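Local coordinates for protein methylglyoxal reductase (NADPH-dependent) (Candida albicans SC5314, PDB 6KWS) that probably reduces methylglyoxal with NADPH, as an oxidoreductase of the dihydroflavonol-4-reductase branch of the NAD(P)-dependent epimerase/dehydratase family, at residues 109-114 against 185-190; 276-281 against 286-291; 40-45 against 51-56; 91-96 against 155-160. The protein carries 1 engineered substitution. All blocks are in the same frame, centred on the assembly; numbering follows the deposited sequence.

Contact 1. Residues 109-114 against 185-190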
loop_
_atom_site.group_PDB
_atom_site.type_symbol
_atom_site.label_atom_id
_atom_site.label_comp_id
_atom_site.label_asym_id
_atom_site.label_seq_id
_atom_site.Cartn_x
_atom_site.Cartn_y
_atom_site.Cartn_z
ATOM N N GLN A 109 8.846 -15.279 11.298
ATOM C CA GLN A 109 9.346 -16.175 12.336
ATOM C C GLN A 109 8.447 -16.150 13.574
ATOM O O GLN A 109 8.100 -17.207 14.119
ATOM C CB GLN A 109 10.789 -15.828 12.698
ATOM C CG GLN A 109 11.416 -16.854 13.631
ATOM C CD GLN A 109 11.967 -18.053 12.875
ATOM O OE1 GLN A 109 12.680 -17.895 11.884
ATOM N NE2 GLN A 109 11.601 -19.263 13.317
ATOM N N ALA A 110 8.033 -14.959 14.020
ATOM C CA ALA A 110 7.121 -14.906 15.161
ATOM C C ALA A 110 5.830 -15.655 14.860
ATOM O O ALA A 110 5.335 -16.420 15.695
ATOM C CB ALA A 110 6.830 -13.460 15.556
ATOM N N ILE A 111 5.279 -15.471 13.662
ATOM C CA ILE A 111 4.069 -16.209 13.336
ATOM C C ILE A 111 4.364 -17.700 13.296
ATOM O O ILE A 111 3.522 -18.521 13.680
ATOM C CB ILE A 111 3.477 -15.689 12.014
ATOM C CG1 ILE A 111 3.187 -14.189 12.149
ATOM C CG2 ILE A 111 2.213 -16.472 11.626
ATOM C CD1 ILE A 111 2.949 -13.481 10.831
ATOM N N TYR A 112 5.569 -18.072 12.873
ATOM C CA TYR A 112 5.929 -19.483 12.824
ATOM C C TYR A 112 5.958 -20.097 14.223
ATOM O O TYR A 112 5.324 -21.129 14.470
ATOM C CB TYR A 112 7.277 -19.635 12.137
ATOM C CG TYR A 112 7.613 -21.050 11.761
ATOM C CD1 TYR A 112 8.785 -21.648 12.220
ATOM C CD2 TYR A 112 6.774 -21.785 10.937
ATOM C CE1 TYR A 112 9.110 -22.935 11.872
ATOM C CE2 TYR A 112 7.090 -23.080 10.579
ATOM C CZ TYR A 112 8.261 -23.648 11.053
ATOM O OH TYR A 112 8.594 -24.936 10.709
ATOM N N ASN A 113 6.674 -19.465 15.159
ATOM C CA ASN A 113 6.787 -20.021 16.505
ATOM C C ASN A 113 5.456 -19.944 17.252
ATOM O O ASN A 113 4.935 -20.962 17.724
ATOM C CB ASN A 113 7.890 -19.300 17.286
ATOM C CG ASN A 113 9.243 -19.367 16.588
ATOM O OD1 ASN A 113 9.499 -20.267 15.800
ATOM N ND2 ASN A 113 10.108 -18.397 16.868
ATOM N N PHE A 114 4.872 -18.749 17.350
ATOM C CA PHE A 114 3.766 -18.528 18.272
ATOM C C PHE A 114 2.427 -18.254 17.587
ATOM O O PHE A 114 1.427 -18.023 18.281
ATOM C CB PHE A 114 4.125 -17.392 19.232
ATOM C CG PHE A 114 5.570 -17.384 19.635
ATOM C CD1 PHE A 114 6.015 -18.149 20.705
ATOM C CD2 PHE A 114 6.490 -16.597 18.959
ATOM C CE1 PHE A 114 7.367 -18.138 21.091
ATOM C CE2 PHE A 114 7.846 -16.585 19.331
ATOM C CZ PHE A 114 8.281 -17.355 20.403
ATOM N N VAL A 185 4.983 -25.295 7.910
ATOM C CA VAL A 185 4.325 -23.995 7.827
ATOM C C VAL A 185 2.817 -24.182 7.803
ATOM O O VAL A 185 2.270 -24.782 6.873
ATOM C CB VAL A 185 4.799 -23.226 6.592
ATOM C CG1 VAL A 185 4.086 -21.891 6.519
ATOM C CG2 VAL A 185 6.311 -23.049 6.639
ATOM N N LYS A 186 2.134 -23.640 8.817
ATOM C CA LYS A 186 0.711 -23.887 9.007
ATOM C C LYS A 186 -0.176 -22.876 8.297
ATOM O O LYS A 186 -1.367 -23.141 8.105
ATOM C CB LYS A 186 0.375 -23.902 10.502
ATOM C CG LYS A 186 1.030 -25.049 11.285
ATOM C CD LYS A 186 0.647 -25.022 12.774
ATOM C CE LYS A 186 1.782 -24.486 13.668
ATOM N NZ LYS A 186 1.293 -23.757 14.898
ATOM N N PHE A 187 0.359 -21.737 7.883
ATOM C CA PHE A 187 -0.462 -20.701 7.277
ATOM C C PHE A 187 -0.146 -20.558 5.799
ATOM O O PHE A 187 0.974 -20.822 5.357
ATOM C CB PHE A 187 -0.264 -19.343 7.964
ATOM C CG PHE A 187 1.175 -18.909 8.068
ATOM C CD1 PHE A 187 1.790 -18.220 7.034
ATOM C CD2 PHE A 187 1.905 -19.175 9.208
ATOM C CE1 PHE A 187 3.118 -17.816 7.140
ATOM C CE2 PHE A 187 3.225 -18.772 9.317
ATOM C CZ PHE A 187 3.830 -18.089 8.288
ATOM N N SER A 188 -1.153 -20.134 5.043
ATOM C CA SER A 188 -0.907 -19.667 3.693
ATOM C C SER A 188 -0.407 -18.229 3.748
ATOM O O SER A 188 -0.387 -17.589 4.805
ATOM C CB SER A 188 -2.165 -19.778 2.847
ATOM O OG SER A 188 -3.266 -19.248 3.557
ATOM N N LEU A 189 0.028 -17.725 2.600
ATOM C CA LEU A 189 0.485 -16.346 2.497
ATOM C C LEU A 189 0.007 -15.749 1.186
ATOM O O LEU A 189 0.149 -16.364 0.128
ATOM C CB LEU A 189 2.007 -16.257 2.588
ATOM C CG LEU A 189 2.574 -14.866 2.326
ATOM C CD1 LEU A 189 2.802 -14.169 3.627
ATOM C CD2 LEU A 189 3.867 -14.964 1.562
ATOM N N SER A 190 -0.562 -14.559 1.261
ATOM C CA SER A 190 -0.910 -13.800 0.074
ATOM C C SER A 190 -0.210 -12.449 0.097
ATOM O O SER A 190 0.247 -11.959 1.137
ATOM C CB SER A 190 -2.421 -13.594 -0.045
ATOM O OG SER A 190 -3.068 -14.830 -0.220
#
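The rings of F187 and Y112 each receive a partner from the other segment near the plane, at the edge: the backbone N of Y112 lies beside the F187 ring, and V185 CA beside that of Y112. One face of F187 is covered from within its own segment, where V185 CG1 sits 4.1 Å above the ring plane, over its centre. I111 reaches the same ring obliquely, with CG2 3.4 Å from F187 CE2. With I111 CG1 beside the backbone N (chi1 -58°), CG2 falls anti to that N and is turned toward the phenyl ring; the two side chains cross at about a right angle. Y112 uses its far rim, with CE2 4.0 Å from V185 CG2, again at roughly a right angle. No hydrogen bond joins the two segments, and I111 and F187 form the buried half of an apolar interface. Outside it, F187 also touches V121 of strand 120-124 and I179 of helix 160-181. The result illustrates how a helix end is seated in a Rossmann fold: the C-terminal turn of helix 92-114 rests on the residues leading into strand 188-194 of the central beta-sheet.

Contact 2. Residues 276-281 against 286-291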
loop_
_atom_site.group_PDB
_atom_site.type_symbol
_atom_site.label_atom_id
_atom_site.label_comp_id
_atom_site.label_asym_id
_atom_site.label_seq_id
_atom_site.Cartn_x
_atom_site.Cartn_y
_atom_site.Cartn_z
ATOM N N ILE A 276 -8.005 16.651 -14.513
ATOM C CA ILE A 276 -9.143 16.316 -13.658
ATOM C C ILE A 276 -9.448 17.461 -12.705
ATOM O O ILE A 276 -10.614 17.834 -12.510
ATOM C CB ILE A 276 -8.891 15.015 -12.882
ATOM C CG1 ILE A 276 -8.857 13.809 -13.828
ATOM C CG2 ILE A 276 -9.960 14.833 -11.829
ATOM C CD1 ILE A 276 -8.718 12.462 -13.115
ATOM N N ILE A 277 -8.406 18.039 -12.102
ATOM C CA ILE A 277 -8.611 19.083 -11.106
ATOM C C ILE A 277 -9.168 20.338 -11.769
ATOM O O ILE A 277 -10.161 20.917 -11.303
ATOM C CB ILE A 277 -7.297 19.352 -10.343
ATOM C CG1 ILE A 277 -6.872 18.085 -9.582
ATOM C CG2 ILE A 277 -7.430 20.552 -9.378
ATOM C CD1 ILE A 277 -5.529 18.207 -8.863
ATOM N N ASN A 278 -8.564 20.750 -12.895
ATOM C CA ASN A 278 -9.046 21.939 -13.594
ATOM C C ASN A 278 -10.500 21.784 -14.041
ATOM O O ASN A 278 -11.238 22.779 -14.076
ATOM C CB ASN A 278 -8.130 22.276 -14.769
ATOM C CG ASN A 278 -6.972 23.177 -14.360
ATOM O OD1 ASN A 278 -7.184 24.182 -13.689
ATOM N ND2 ASN A 278 -5.753 22.844 -14.783
ATOM N N ASP A 279 -10.956 20.551 -14.312
ATOM C CA ASP A 279 -12.332 20.349 -14.758
ATOM C C ASP A 279 -13.339 20.071 -13.632
ATOM O O ASP A 279 -14.548 20.182 -13.860
ATOM C CB ASP A 279 -12.383 19.221 -15.797
ATOM C CG ASP A 279 -12.136 19.742 -17.242
ATOM O OD1 ASP A 279 -13.034 20.456 -17.776
ATOM O OD2 ASP A 279 -11.041 19.460 -17.832
ATOM N N LYS A 280 -12.909 19.764 -12.415
ATOM C CA LYS A 280 -13.882 19.481 -11.370
ATOM C C LYS A 280 -13.878 20.496 -10.234
ATOM O O LYS A 280 -14.770 20.454 -9.380
ATOM C CB LYS A 280 -13.660 18.073 -10.798
ATOM C CG LYS A 280 -13.652 16.978 -11.846
ATOM C CD LYS A 280 -15.031 16.675 -12.345
ATOM C CE LYS A 280 -14.981 16.136 -13.767
ATOM N NZ LYS A 280 -16.218 15.392 -14.122
ATOM N N PHE A 281 -12.920 21.412 -10.192
ATOM C CA PHE A 281 -12.822 22.374 -9.102
ATOM C C PHE A 281 -12.765 23.762 -9.719
ATOM O O PHE A 281 -11.677 24.350 -9.876
ATOM C CB PHE A 281 -11.626 22.074 -8.202
ATOM C CG PHE A 281 -11.729 20.758 -7.499
ATOM C CD1 PHE A 281 -12.238 20.678 -6.217
ATOM C CD2 PHE A 281 -11.335 19.589 -8.133
ATOM C CE1 PHE A 281 -12.334 19.454 -5.567
ATOM C CE2 PHE A 281 -11.434 18.371 -7.496
ATOM C CZ PHE A 281 -11.934 18.302 -6.205
ATOM N N GLY A 286 -7.628 28.221 -12.764
ATOM C CA GLY A 286 -7.034 29.529 -12.857
ATOM C C GLY A 286 -5.936 29.775 -11.848
ATOM O O GLY A 286 -5.086 30.648 -12.079
ATOM N N LYS A 287 -5.922 29.037 -10.735
ATOM C CA LYS A 287 -4.874 29.173 -9.729
ATOM C C LYS A 287 -3.780 28.120 -9.863
ATOM O O LYS A 287 -2.730 28.255 -9.229
ATOM C CB LYS A 287 -5.477 29.110 -8.316
ATOM C CG LYS A 287 -6.764 29.922 -8.166
ATOM C CD LYS A 287 -7.201 30.083 -6.699
ATOM C CE LYS A 287 -8.472 30.938 -6.571
ATOM N NZ LYS A 287 -9.044 30.878 -5.182
ATOM N N ILE A 288 -4.002 27.081 -10.654
ATOM C CA ILE A 288 -3.009 26.036 -10.879
ATOM C C ILE A 288 -2.783 25.968 -12.382
ATOM O O ILE A 288 -3.599 26.487 -13.163
ATOM C CB ILE A 288 -3.458 24.679 -10.288
ATOM C CG1 ILE A 288 -4.816 24.278 -10.850
ATOM C CG2 ILE A 288 -3.480 24.735 -8.764
ATOM C CD1 ILE A 288 -5.031 22.787 -10.911
ATOM N N PRO A 289 -1.684 25.358 -12.824
ATOM C CA PRO A 289 -1.365 25.375 -14.255
ATOM C C PRO A 289 -2.386 24.617 -15.084
ATOM O O PRO A 289 -3.234 23.870 -14.595
ATOM C CB PRO A 289 0.009 24.707 -14.322
ATOM C CG PRO A 289 0.592 24.903 -12.960
ATOM C CD PRO A 289 -0.582 24.777 -12.036
ATOM N N VAL A 290 -2.294 24.842 -16.389
ATOM C CA VAL A 290 -3.085 24.099 -17.350
ATOM C C VAL A 290 -2.241 23.140 -18.189
ATOM O O VAL A 290 -2.729 22.060 -18.539
ATOM C CB VAL A 290 -3.858 25.084 -18.254
ATOM C CG1 VAL A 290 -4.666 24.340 -19.320
ATOM C CG2 VAL A 290 -4.763 25.951 -17.402
ATOM N N ASP A 291 -0.957 23.451 -18.402
ATOM C CA ASP A 291 -0.186 23.219 -19.629
ATOM C C ASP A 291 -0.948 22.565 -20.778
ATOM O O ASP A 291 -1.858 23.189 -21.332
ATOM C CB ASP A 291 1.089 22.419 -19.354
ATOM C CG ASP A 291 2.309 22.963 -20.151
ATOM O OD1 ASP A 291 3.346 22.264 -20.206
ATOM O OD2 ASP A 291 2.234 24.086 -20.714
#
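N278 and I288 meet through two side-chain rotations: chi1 of N278 at -88° carries its amide from the helix toward residues 286-291, and chi1 of I288 at 56° sets CG1 between its own backbone N and carbonyl carbon, from where CD1 extends toward the helix. The setting is a helix-loop-helix reversal: after helix 270-280 the chain turns and runs back, roughly antiparallel to the helix, before helix 295-303 begins. Its nearest backbone pairing is N278 with V290, their CA atoms 7.4 Å apart.

Two kinds of interaction divide the work. The apolar part comes from I277, whose CG2 lies 3.6 Å from I288 CD1; the two side chains cross at about a right angle, and I277 also touches I221 and L222 of helix 216-222 and V331 of helix 323-337, which extend the buried layer. N278 and I288 instead slide past each other in opposite directions, the amide OD1 lying 3.7 Å from I288 CG1. The polar part rests on a side chain reading the main chain, since the buried amide gives its N-H to a loop carbonyl. A second tie to the same helix is made nearby, where V290 O accepts a hydrogen bond from Q271 NE2. In the central bond, N278 ND2 stands 2.7 Å from P289 O with an N-H...O angle of 154°; the acceptor lies in the plane of the asparagine amide, whereas the donor is tilted 17° from the carbonyl plane of P289.

Contact 3. Residues 40-45 against 51-56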
loop_
_atom_site.group_PDB
_atom_site.type_symbol
_atom_site.label_atom_id
_atom_site.label_comp_id
_atom_site.label_asym_id
_atom_site.label_seq_id
_atom_site.Cartn_x
_atom_site.Cartn_y
_atom_site.Cartn_z
ATOM N N HIS A 40 -5.644 7.134 19.908
ATOM C CA HIS A 40 -6.145 7.908 18.784
ATOM C C HIS A 40 -7.006 7.049 17.874
ATOM O O HIS A 40 -8.119 7.436 17.495
ATOM C CB HIS A 40 -4.977 8.490 18.006
ATOM C CG HIS A 40 -5.405 9.346 16.865
ATOM N ND1 HIS A 40 -6.251 10.419 17.027
ATOM C CD2 HIS A 40 -5.141 9.266 15.542
ATOM C CE1 HIS A 40 -6.478 10.976 15.854
ATOM N NE2 HIS A 40 -5.813 10.296 14.937
ATOM N N LEU A 41 -6.503 5.872 17.522
ATOM C CA LEU A 41 -7.236 4.997 16.625
ATOM C C LEU A 41 -8.578 4.612 17.219
ATOM O O LEU A 41 -9.604 4.674 16.533
ATOM C CB LEU A 41 -6.406 3.758 16.322
ATOM C CG LEU A 41 -7.009 2.833 15.283
ATOM C CD1 LEU A 41 -6.896 3.469 13.909
ATOM C CD2 LEU A 41 -6.288 1.489 15.339
ATOM N N LEU A 42 -8.605 4.238 18.504
ATOM C CA LEU A 42 -9.889 3.831 19.060
ATOM C C LEU A 42 -10.865 5.004 19.111
ATOM O O LEU A 42 -12.077 4.797 18.986
ATOM C CB LEU A 42 -9.726 3.195 20.440
ATOM C CG LEU A 42 -8.744 2.029 20.636
ATOM C CD1 LEU A 42 -9.125 1.256 21.877
ATOM C CD2 LEU A 42 -8.626 1.076 19.445
ATOM N N LYS A 43 -10.372 6.241 19.236
ATOM C CA LYS A 43 -11.283 7.379 19.293
ATOM C C LYS A 43 -11.874 7.717 17.921
ATOM O O LYS A 43 -13.064 8.047 17.817
ATOM C CB LYS A 43 -10.570 8.592 19.875
ATOM C CG LYS A 43 -10.275 8.497 21.347
ATOM C CD LYS A 43 -10.054 9.882 21.892
ATOM C CE LYS A 43 -8.720 9.990 22.592
ATOM N NZ LYS A 43 -8.802 11.048 23.633
ATOM N N LEU A 44 -11.059 7.684 16.863
ATOM C CA LEU A 44 -11.590 7.873 15.514
ATOM C C LEU A 44 -12.804 6.992 15.269
ATOM O O LEU A 44 -13.801 7.443 14.695
ATOM C CB LEU A 44 -10.507 7.579 14.473
ATOM C CG LEU A 44 -9.418 8.658 14.396
ATOM C CD1 LEU A 44 -8.264 8.252 13.471
ATOM C CD2 LEU A 44 -10.019 9.992 13.974
ATOM N N PHE A 45 -12.750 5.734 15.706
ATOM C CA PHE A 45 -13.855 4.811 15.499
ATOM C C PHE A 45 -14.845 4.816 16.655
ATOM O O PHE A 45 -15.778 4.012 16.659
ATOM C CB PHE A 45 -13.322 3.392 15.261
ATOM C CG PHE A 45 -12.672 3.206 13.912
ATOM C CD1 PHE A 45 -13.441 2.959 12.783
ATOM C CD2 PHE A 45 -11.297 3.292 13.772
ATOM C CE1 PHE A 45 -12.846 2.800 11.543
ATOM C CE2 PHE A 45 -10.695 3.143 12.533
ATOM C CZ PHE A 45 -11.468 2.894 11.418
ATOM N N LEU A 51 -12.914 -3.577 18.587
ATOM C CA LEU A 51 -11.648 -2.959 18.229
ATOM C C LEU A 51 -10.774 -2.817 19.455
ATOM O O LEU A 51 -11.238 -2.352 20.496
ATOM C CB LEU A 51 -11.861 -1.581 17.593
ATOM C CG LEU A 51 -10.580 -0.859 17.147
ATOM C CD1 LEU A 51 -9.801 -1.595 16.049
ATOM C CD2 LEU A 51 -10.912 0.535 16.699
ATOM N N SER A 52 -9.507 -3.178 19.318
ATOM C CA SER A 52 -8.545 -3.033 20.403
ATOM C C SER A 52 -7.156 -3.054 19.787
ATOM O O SER A 52 -6.982 -3.411 18.615
ATOM C CB SER A 52 -8.694 -4.142 21.438
ATOM O OG SER A 52 -8.482 -5.407 20.826
ATOM N N TYR A 53 -6.162 -2.693 20.597
ATOM C CA TYR A 53 -4.809 -2.555 20.080
ATOM C C TYR A 53 -3.769 -3.095 21.055
ATOM O O TYR A 53 -3.989 -3.158 22.268
ATOM C CB TYR A 53 -4.500 -1.088 19.748
ATOM C CG TYR A 53 -4.308 -0.179 20.949
ATOM C CD1 TYR A 53 -3.043 0.034 21.490
ATOM C CD2 TYR A 53 -5.385 0.480 21.528
ATOM C CE1 TYR A 53 -2.851 0.870 22.579
ATOM C CE2 TYR A 53 -5.203 1.327 22.621
ATOM C CZ TYR A 53 -3.927 1.517 23.144
ATOM O OH TYR A 53 -3.720 2.361 24.230
ATOM N N GLU A 54 -2.620 -3.471 20.500
ATOM C CA GLU A 54 -1.430 -3.809 21.264
ATOM C C GLU A 54 -0.263 -2.996 20.726
ATOM O O GLU A 54 -0.257 -2.584 19.564
ATOM C CB GLU A 54 -1.122 -5.311 21.193
ATOM C CG GLU A 54 -2.245 -6.195 21.710
ATOM C CD GLU A 54 -2.331 -6.199 23.258
ATOM O OE1 GLU A 54 -3.079 -7.031 23.809
ATOM O OE2 GLU A 54 -1.657 -5.374 23.920
ATOM N N ILE A 55 0.734 -2.758 21.569
ATOM C CA ILE A 55 1.855 -1.896 21.206
ATOM C C ILE A 55 3.039 -2.728 20.741
ATOM O O ILE A 55 3.491 -3.632 21.456
ATOM C CB ILE A 55 2.267 -0.988 22.370
ATOM C CG1 ILE A 55 1.104 -0.064 22.702
ATOM C CG2 ILE A 55 3.504 -0.207 21.982
ATOM C CD1 ILE A 55 1.438 0.954 23.691
ATOM N N VAL A 56 3.553 -2.405 19.551
ATOM C CA VAL A 56 4.779 -2.971 19.004
ATOM C C VAL A 56 5.627 -1.824 18.473
ATOM O O VAL A 56 5.378 -1.320 17.368
ATOM C CB VAL A 56 4.486 -3.992 17.889
ATOM C CG1 VAL A 56 5.786 -4.482 17.255
ATOM C CG2 VAL A 56 3.653 -5.148 18.414
#
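This is an apolar helix-on-strand contact within a beta-alpha-beta unit of the Rossmann fold, between L42 in the last turn of helix 35-44, F45 just beyond it, and L51 and Y53 of strand 51-55, the edge strand of the central beta-sheet in this chain. Helix segment 40-44 and strand 51-55 run almost exactly antiparallel, at 170°, with axes 8.8 Å apart, as expected where a crossover helix hands on to the strand that follows. L42 is the shared element. Its CD2 lies 3.6 Å from L51 CG, the two leucines meeting at a slant, while its other methyl, CD1, lies in the plane of the Y53 ring at the edge. F45 reaches the same leucine: F45 CB is 4.0 Å from L51 CD2, and the two side chains cross at about a right angle. F45 is itself packed against helix 12-23, and its ring meets that of F203 edge-to-face. The polar end of Y53 is held by a hydrogen bond between its OH and D39 OD1. With chi1 at 72°, Y53 CG sits between the backbone N and the carbonyl carbon, and CD2 at the ring edge comes within 3.8 Å of L42 CG.

Contact 4. Residues 91-96 against 155-160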
loop_
_atom_site.group_PDB
_atom_site.type_symbol
_atom_site.label_atom_id
_atom_site.label_comp_id
_atom_site.label_asym_id
_atom_site.label_seq_id
_atom_site.Cartn_x
_atom_site.Cartn_y
_atom_site.Cartn_z
ATOM N N ASP A 91 23.067 5.569 3.993
ATOM C CA ASP A 91 23.388 4.254 3.447
ATOM C C ASP A 91 22.089 3.524 3.163
ATOM O O ASP A 91 21.353 3.164 4.085
ATOM C CB ASP A 91 24.246 3.401 4.383
ATOM C CG ASP A 91 24.686 2.068 3.723
ATOM O OD1 ASP A 91 25.568 1.387 4.290
ATOM O OD2 ASP A 91 24.183 1.708 2.620
ATOM N N VAL A 92 21.835 3.274 1.884
ATOM C CA VAL A 92 20.670 2.498 1.495
ATOM C C VAL A 92 20.741 1.072 2.029
ATOM O O VAL A 92 19.707 0.459 2.305
ATOM C CB VAL A 92 20.548 2.535 -0.037
ATOM C CG1 VAL A 92 19.350 1.754 -0.496
ATOM C CG2 VAL A 92 20.465 3.984 -0.506
ATOM N N GLU A 93 21.946 0.516 2.187
ATOM C CA GLU A 93 22.040 -0.886 2.589
ATOM C C GLU A 93 21.569 -1.093 4.025
ATOM O O GLU A 93 20.753 -1.983 4.296
ATOM C CB GLU A 93 23.464 -1.416 2.414
ATOM C CG GLU A 93 23.537 -2.942 2.586
ATOM C CD GLU A 93 24.830 -3.572 2.063
ATOM O OE1 GLU A 93 25.836 -2.839 1.856
ATOM O OE2 GLU A 93 24.828 -4.812 1.849
ATOM N N LYS A 94 22.081 -0.290 4.966
ATOM C CA LYS A 94 21.714 -0.493 6.366
ATOM C C LYS A 94 20.365 0.137 6.703
ATOM O O LYS A 94 19.668 -0.341 7.602
ATOM C CB LYS A 94 22.799 0.067 7.305
ATOM C CG LYS A 94 24.193 -0.560 7.133
ATOM C CD LYS A 94 24.146 -2.109 7.046
ATOM C CE LYS A 94 25.278 -2.809 7.859
ATOM N NZ LYS A 94 26.021 -3.889 7.117
ATOM N N GLU A 95 19.973 1.194 6.013
ATOM C CA GLU A 95 18.756 1.892 6.401
ATOM C C GLU A 95 17.507 1.399 5.677
ATOM O O GLU A 95 16.398 1.614 6.178
ATOM C CB GLU A 95 18.916 3.405 6.189
ATOM C CG GLU A 95 19.800 4.086 7.256
ATOM C CD GLU A 95 20.056 5.574 6.976
ATOM O OE1 GLU A 95 20.804 5.891 6.020
ATOM O OE2 GLU A 95 19.522 6.434 7.720
ATOM N N LEU A 96 17.648 0.722 4.537
ATOM C CA LEU A 96 16.488 0.288 3.770
ATOM C C LEU A 96 16.457 -1.208 3.492
ATOM O O LEU A 96 15.435 -1.859 3.761
ATOM C CB LEU A 96 16.419 1.056 2.448
ATOM C CG LEU A 96 15.760 2.429 2.516
ATOM C CD1 LEU A 96 15.890 3.158 1.172
ATOM C CD2 LEU A 96 14.311 2.281 2.923
ATOM N N ASP A 155 22.623 -2.991 -7.618
ATOM C CA ASP A 155 21.986 -1.833 -8.224
ATOM C C ASP A 155 21.003 -1.150 -7.284
ATOM O O ASP A 155 20.734 0.044 -7.446
ATOM C CB ASP A 155 21.309 -2.263 -9.515
ATOM C CG ASP A 155 22.316 -2.505 -10.639
ATOM O OD1 ASP A 155 23.545 -2.400 -10.372
ATOM O OD2 ASP A 155 21.887 -2.794 -11.787
ATOM N N ALA A 156 20.482 -1.868 -6.294
ATOM C CA ALA A 156 19.562 -1.258 -5.349
ATOM C C ALA A 156 20.239 -0.233 -4.436
ATOM O O ALA A 156 19.542 0.622 -3.885
ATOM C CB ALA A 156 18.881 -2.349 -4.528
ATOM N N LEU A 157 21.572 -0.277 -4.284
ATOM C CA LEU A 157 22.324 0.704 -3.498
ATOM C C LEU A 157 22.639 2.003 -4.242
ATOM O O LEU A 157 23.121 2.948 -3.609
ATOM C CB LEU A 157 23.654 0.118 -3.037
ATOM C CG LEU A 157 23.696 -1.331 -2.583
ATOM C CD1 LEU A 157 25.120 -1.682 -2.332
ATOM C CD2 LEU A 157 22.878 -1.542 -1.324
ATOM N N LEU A 158 22.409 2.070 -5.557
ATOM C CA LEU A 158 22.862 3.216 -6.347
ATOM C C LEU A 158 22.237 4.524 -5.874
ATOM O O LEU A 158 22.944 5.516 -5.669
ATOM C CB LEU A 158 22.575 2.987 -7.834
ATOM C CG LEU A 158 23.484 1.906 -8.448
ATOM C CD1 LEU A 158 23.154 1.624 -9.921
ATOM C CD2 LEU A 158 24.970 2.260 -8.251
ATOM N N ASN A 159 20.920 4.559 -5.696
ATOM C CA ASN A 159 20.242 5.815 -5.401
ATOM C C ASN A 159 18.971 5.519 -4.612
ATOM O O ASN A 159 18.461 4.392 -4.649
ATOM C CB ASN A 159 19.930 6.599 -6.689
ATOM C CG ASN A 159 19.038 5.830 -7.657
ATOM O OD1 ASN A 159 17.982 5.323 -7.279
ATOM N ND2 ASN A 159 19.453 5.750 -8.920
ATOM N N PRO A 160 18.448 6.511 -3.871
ATOM C CA PRO A 160 17.247 6.290 -3.037
ATOM C C PRO A 160 16.015 5.737 -3.755
ATOM O O PRO A 160 15.171 5.115 -3.088
ATOM C CB PRO A 160 16.973 7.686 -2.473
ATOM C CG PRO A 160 18.318 8.302 -2.370
ATOM C CD PRO A 160 19.165 7.738 -3.487
#
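V92 and L157 mark the closest backbone approach, their CA atoms 5.6 Å apart, where the first turn of helix 92-114 meets the chain leaving helix 153-156. D91 holds the N-cap position there: its OD2 accepts from E93 N at 2.6 Å, with an N-H...O angle of 149°, and the donor comes from above the carboxylate plane and not within it. This cap fixes the start of the helix from which the two contacting side chains project.

V92 points at the other segment and is buried. Its CG1, anti to the backbone N (chi1 -180°), lies 3.6 Å from the carbonyl O of A156, and CG2 lies 4.2 Å from the carbonyl O of L157, so the valine packs its two methyls against two successive carbonyl oxygens at the end of helix 153-156. L157 meets the neighbouring residue: its CD2 comes to 3.8 Å from E93 CB, touching the root of the glutamate and leaving the charged end beyond. The rest of E93 is extended, and its OE2 is hydrogen-bonded to W153 NE1, at the start of helix 153-156, which ties the two elements just outside the segments. No hydrogen bond directly joins the two segments.

Further along, N159 occupies the N-cap of helix 160-181, its OD1 bonded to N162 N, so the starts of two helices lie near each other. A156 and L157 also touch L97 one turn further into helix 92-114, so the short helix 153-156 and the link into helix 160-181 pack against the first turns of helix 92-114.

In the fold
Contacts 1 and 4 use the two ends of helix 92-114, at its C-terminal and N-terminal turns, with centres 29 Å apart and alternating segments along the chain. Contact 3 lies on the same central beta-sheet as contact 1, with nearest atoms about 9 Å apart; contact 2 stands away from the others, its centre 49 Å from that of contact 1, on the opposite side of the chain's centre. The NADPH site, with no cofactor bound in this model, is approached most closely by contact 3: the L41 side chain is about 4 Å from that of T10. I111 of contact 1 is about 11 Å from V59 and L81, and A156 of contact 4 about 10 Å from K168, measured between side chains.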